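Glutathione S-transferase (Burkholderia xenovorans, PDB 2DSA) reductively dechlorinates polychlorinated biphenyl metabolites with glutathione as its thiol partner. Local coordinates at the interface of chains A and B. Coordinates in Å, arbitrary orientation; residue numbers count along the deposited sequence, not the author numbering. Chains: chain A/B, Glutathione S-transferase.

Contact 1: the interface of chains A and B. Residues chain A 63, 71-72, 75; chain B 92, 95.
B:Tyr92 slots against A:Tyr72, A:Leu63 and A:Asp75 in one arm of a two-fold dimer interface of the kind cytosolic glutathione S-transferases form: the N-terminal domain of one subunit lies against the helical domain of the other, and the patch helps hold the two together. Helix 89-109 of chain B brings the tyrosine; strand 62-64 and helix 66-76 of chain A make its seat. B:Tyr92 buries more surface than any other residue listed in this patch. One face of its ring rests on the backbone of helix 66-76, with the CA of A:Tyr72 3.9 Å from the ring centroid in a CH-pi contact, and the CB of A:Tyr72 lies over that face near the rim. The two tyrosine rings then meet edge to face, their planes 84° apart. A:Tyr72 has its CG opposite the backbone N (chi1 174°), which swings the CD2 edge of its ring over the same face of B:Tyr92, 3.7 Å from CE1 of that ring. At the root of B:Tyr92, the methyl CD2 of A:Leu63 closes on CB at 3.7 Å, so the side chain is packed at its base as well as over its face. The phenol end reaches the carboxylate of A:Asp75, whose OD1 lies in the ring plane at its edge; the carboxylate itself is tilted from the ring plane. A hydrogen bond from OH to OD1 is plausible, but the oxygens are modelled too close for that length to be trusted. Beside the tyrosine, the amides of A:Gln71 and B:Gln95 face each other head to tail, their planes 18° apart. Each oxygen lies opposite the other's nitrogen, a pairing that should favour opposed dipoles without a hydrogen bond; NE2 of A:Gln71 is 3.5 Å from OE1 of B:Gln95.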
# COMPACT_ATOMS: atom_id res chain seq x y z
N LEU A 63 8.49 -13.13 -0.37
CA LEU A 63 7.71 -12.00 0.03
C LEU A 63 7.64 -11.06 -1.16
O LEU A 63 8.64 -10.80 -1.80
CB LEU A 63 8.42 -11.33 1.22
CG LEU A 63 7.74 -10.56 2.33
CD1 LEU A 63 6.40 -11.19 2.73
CD2 LEU A 63 8.75 -10.52 3.52
N GLN A 71 10.02 -3.73 5.38
CA GLN A 71 9.80 -3.94 6.81
C GLN A 71 10.48 -5.23 7.31
O GLN A 71 11.08 -5.23 8.38
CB GLN A 71 8.29 -3.95 7.13
CG GLN A 71 7.64 -2.55 7.03
CD GLN A 71 6.19 -2.57 7.44
OE1 GLN A 71 5.87 -2.46 8.63
NE2 GLN A 71 5.30 -2.74 6.46
N TYR A 72 10.36 -6.31 6.54
CA TYR A 72 11.08 -7.52 6.84
C TYR A 72 12.58 -7.21 6.95
O TYR A 72 13.21 -7.54 7.96
CB TYR A 72 10.79 -8.65 5.83
CG TYR A 72 11.68 -9.87 6.06
CD1 TYR A 72 12.92 -9.98 5.43
CD2 TYR A 72 11.31 -10.87 6.96
CE1 TYR A 72 13.76 -11.06 5.66
CE2 TYR A 72 12.15 -11.98 7.19
CZ TYR A 72 13.37 -12.05 6.54
OH TYR A 72 14.21 -13.09 6.75
N ASP A 75 13.54 -5.17 10.06
CA ASP A 75 13.37 -5.95 11.29
C ASP A 75 14.53 -6.93 11.53
O ASP A 75 14.69 -7.41 12.65
CB ASP A 75 12.04 -6.70 11.29
CG ASP A 75 10.84 -5.78 11.54
OD1 ASP A 75 9.70 -6.24 11.33
OD2 ASP A 75 11.03 -4.62 11.96
N TYR B 92 4.43 -10.32 7.86
CA TYR B 92 4.87 -9.74 6.58
C TYR B 92 3.96 -10.16 5.43
O TYR B 92 3.69 -9.38 4.53
CB TYR B 92 6.36 -10.05 6.28
CG TYR B 92 7.26 -9.63 7.43
CD1 TYR B 92 7.82 -10.58 8.27
CD2 TYR B 92 7.49 -8.26 7.70
CE1 TYR B 92 8.61 -10.20 9.36
CE2 TYR B 92 8.29 -7.87 8.76
CZ TYR B 92 8.86 -8.86 9.58
OH TYR B 92 9.64 -8.52 10.64
N GLN B 95 0.96 -7.99 5.61
CA GLN B 95 1.32 -6.72 5.01
C GLN B 95 1.40 -6.79 3.48
O GLN B 95 0.96 -5.86 2.81
CB GLN B 95 2.62 -6.19 5.58
CG GLN B 95 2.49 -5.83 7.02
CD GLN B 95 3.79 -5.76 7.75
OE1 GLN B 95 4.85 -6.13 7.22
NE2 GLN B 95 3.73 -5.29 8.98

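Contact 2: the interface of chains A and B. Residues chain A 89, 92-93, 96; chain B 62-64, 68.
A:Gln96 and A:Phe89 straddle B:Leu63, with which strand 62-64 of the glutathione S-transferase N-terminal domain of chain B reaches helix 89-109 of chain A. The leucine is the tight part, with 59 Å² of its surface hidden. Its CD1 methyl lies 3.7 Å from CZ of A:Phe89, the two side chains running antiparallel past each other. The phenylalanine CG points away from its own backbone N (chi1 180°), which stretches the ring out toward the strand, where the carbonyl O of B:Thr62 meets CZ in the ring plane at 3.3 Å. Further along helix 89-109, CB of B:Ala68, from helix 66-76 of chain B, fits against its backbone, 3.8 Å from CA of A:Gln96 and 3.5 Å from the carbonyl O of A:Tyr92. A:Gln96 then lies extended across B:Thr64, and its CG comes within 3.3 Å of that residue's carbonyl O. Its NE2 is placed 3.0 Å from the backbone N of B:Thr64, which as modelled sets two N-H donors against each other. The amide is probably turned the wrong way round: exchanging its O and N would put the carbonyl oxygen where the backbone N-H could donate to it, though from well above the amide plane rather than within it. The hydroxyl OG1 of B:Thr64 lies over the face of the same amide, 3.4 Å from NE2. The contact thins out at A:His93, which gives up a mere 3 Å² to chain B and comes near through its backbone N, 3.9 Å from CD1 of B:Leu63. The edge of its ring faces the amide carbon CD of A:Gln96 in the same chain, in plane, rather than chain B.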
# COMPACT_ATOMS: atom_id res chain seq x y z
N PHE A 89 3.69 3.20 18.24
CA PHE A 89 2.87 4.05 17.38
C PHE A 89 3.61 4.45 16.10
O PHE A 89 3.03 4.41 15.02
CB PHE A 89 2.37 5.32 18.10
CG PHE A 89 1.53 6.20 17.22
CD1 PHE A 89 0.18 5.94 17.05
CD2 PHE A 89 2.11 7.24 16.50
CE1 PHE A 89 -0.61 6.74 16.20
CE2 PHE A 89 1.33 8.05 15.64
CZ PHE A 89 -0.03 7.79 15.49
N TYR A 92 3.34 2.10 13.10
CA TYR A 92 2.09 2.31 12.31
C TYR A 92 2.18 3.53 11.41
O TYR A 92 1.74 3.52 10.26
CB TYR A 92 0.84 2.35 13.20
CG TYR A 92 0.73 1.13 14.09
CD1 TYR A 92 1.06 1.21 15.44
CD2 TYR A 92 0.35 -0.10 13.57
CE1 TYR A 92 1.01 0.09 16.26
CE2 TYR A 92 0.28 -1.23 14.38
CZ TYR A 92 0.62 -1.12 15.72
OH TYR A 92 0.56 -2.23 16.53
N HIS A 93 2.79 4.57 11.94
CA HIS A 93 3.10 5.77 11.20
C HIS A 93 4.03 5.50 9.98
O HIS A 93 3.84 6.07 8.91
CB HIS A 93 3.67 6.82 12.16
CG HIS A 93 3.68 8.22 11.61
ND1 HIS A 93 4.47 9.22 12.14
CD2 HIS A 93 3.00 8.78 10.58
CE1 HIS A 93 4.28 10.33 11.46
NE2 HIS A 93 3.39 10.09 10.51
N GLN A 96 1.74 3.77 7.42
CA GLN A 96 0.97 4.85 6.81
C GLN A 96 1.77 5.45 5.67
O GLN A 96 1.30 5.49 4.55
CB GLN A 96 0.65 5.93 7.86
CG GLN A 96 0.04 7.20 7.26
CD GLN A 96 -0.03 8.34 8.27
OE1 GLN A 96 0.53 9.42 8.05
NE2 GLN A 96 -0.65 8.09 9.42
N THR B 62 -3.24 10.75 15.25
CA THR B 62 -4.00 10.18 14.14
C THR B 62 -3.16 9.27 13.25
O THR B 62 -1.93 9.35 13.22
CB THR B 62 -4.67 11.26 13.26
OG1 THR B 62 -3.68 12.16 12.79
CG2 THR B 62 -5.72 12.05 14.04
N LEU B 63 -3.87 8.43 12.51
CA LEU B 63 -3.30 7.50 11.57
C LEU B 63 -4.17 7.55 10.33
O LEU B 63 -5.39 7.62 10.44
CB LEU B 63 -3.37 6.10 12.19
CG LEU B 63 -2.17 5.17 12.32
CD1 LEU B 63 -0.82 5.87 12.45
CD2 LEU B 63 -2.44 4.27 13.53
N THR B 64 -3.56 7.56 9.16
CA THR B 64 -4.28 7.42 7.90
C THR B 64 -3.73 6.20 7.16
O THR B 64 -2.81 5.54 7.67
CB THR B 64 -4.14 8.66 7.01
OG1 THR B 64 -2.77 9.04 6.97
CG2 THR B 64 -5.00 9.85 7.54
N ALA B 68 -2.38 0.54 7.47
CA ALA B 68 -1.80 0.96 8.76
C ALA B 68 -2.82 0.95 9.88
O ALA B 68 -2.54 0.46 10.98
CB ALA B 68 -1.19 2.35 8.66

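Contact 1 and contact 2, their C-alpha centres about 16 Å apart, are neighbouring pieces of one two-fold interface seen with the chains swapped. In each, helix 89-109 of one subunit meets strand 62-64 and helix 66-76 of the other, and Leu63 and Tyr92 take part in both: the chain A leucine and chain B tyrosine in contact 1, the reverse in contact 2. Every subunit therefore lends its helix and offers its strand. Since strand 62-64 leads straight into the glutathione-pocket residues Glu65 and Gly66, dimer formation may also help to steady that part of the active site.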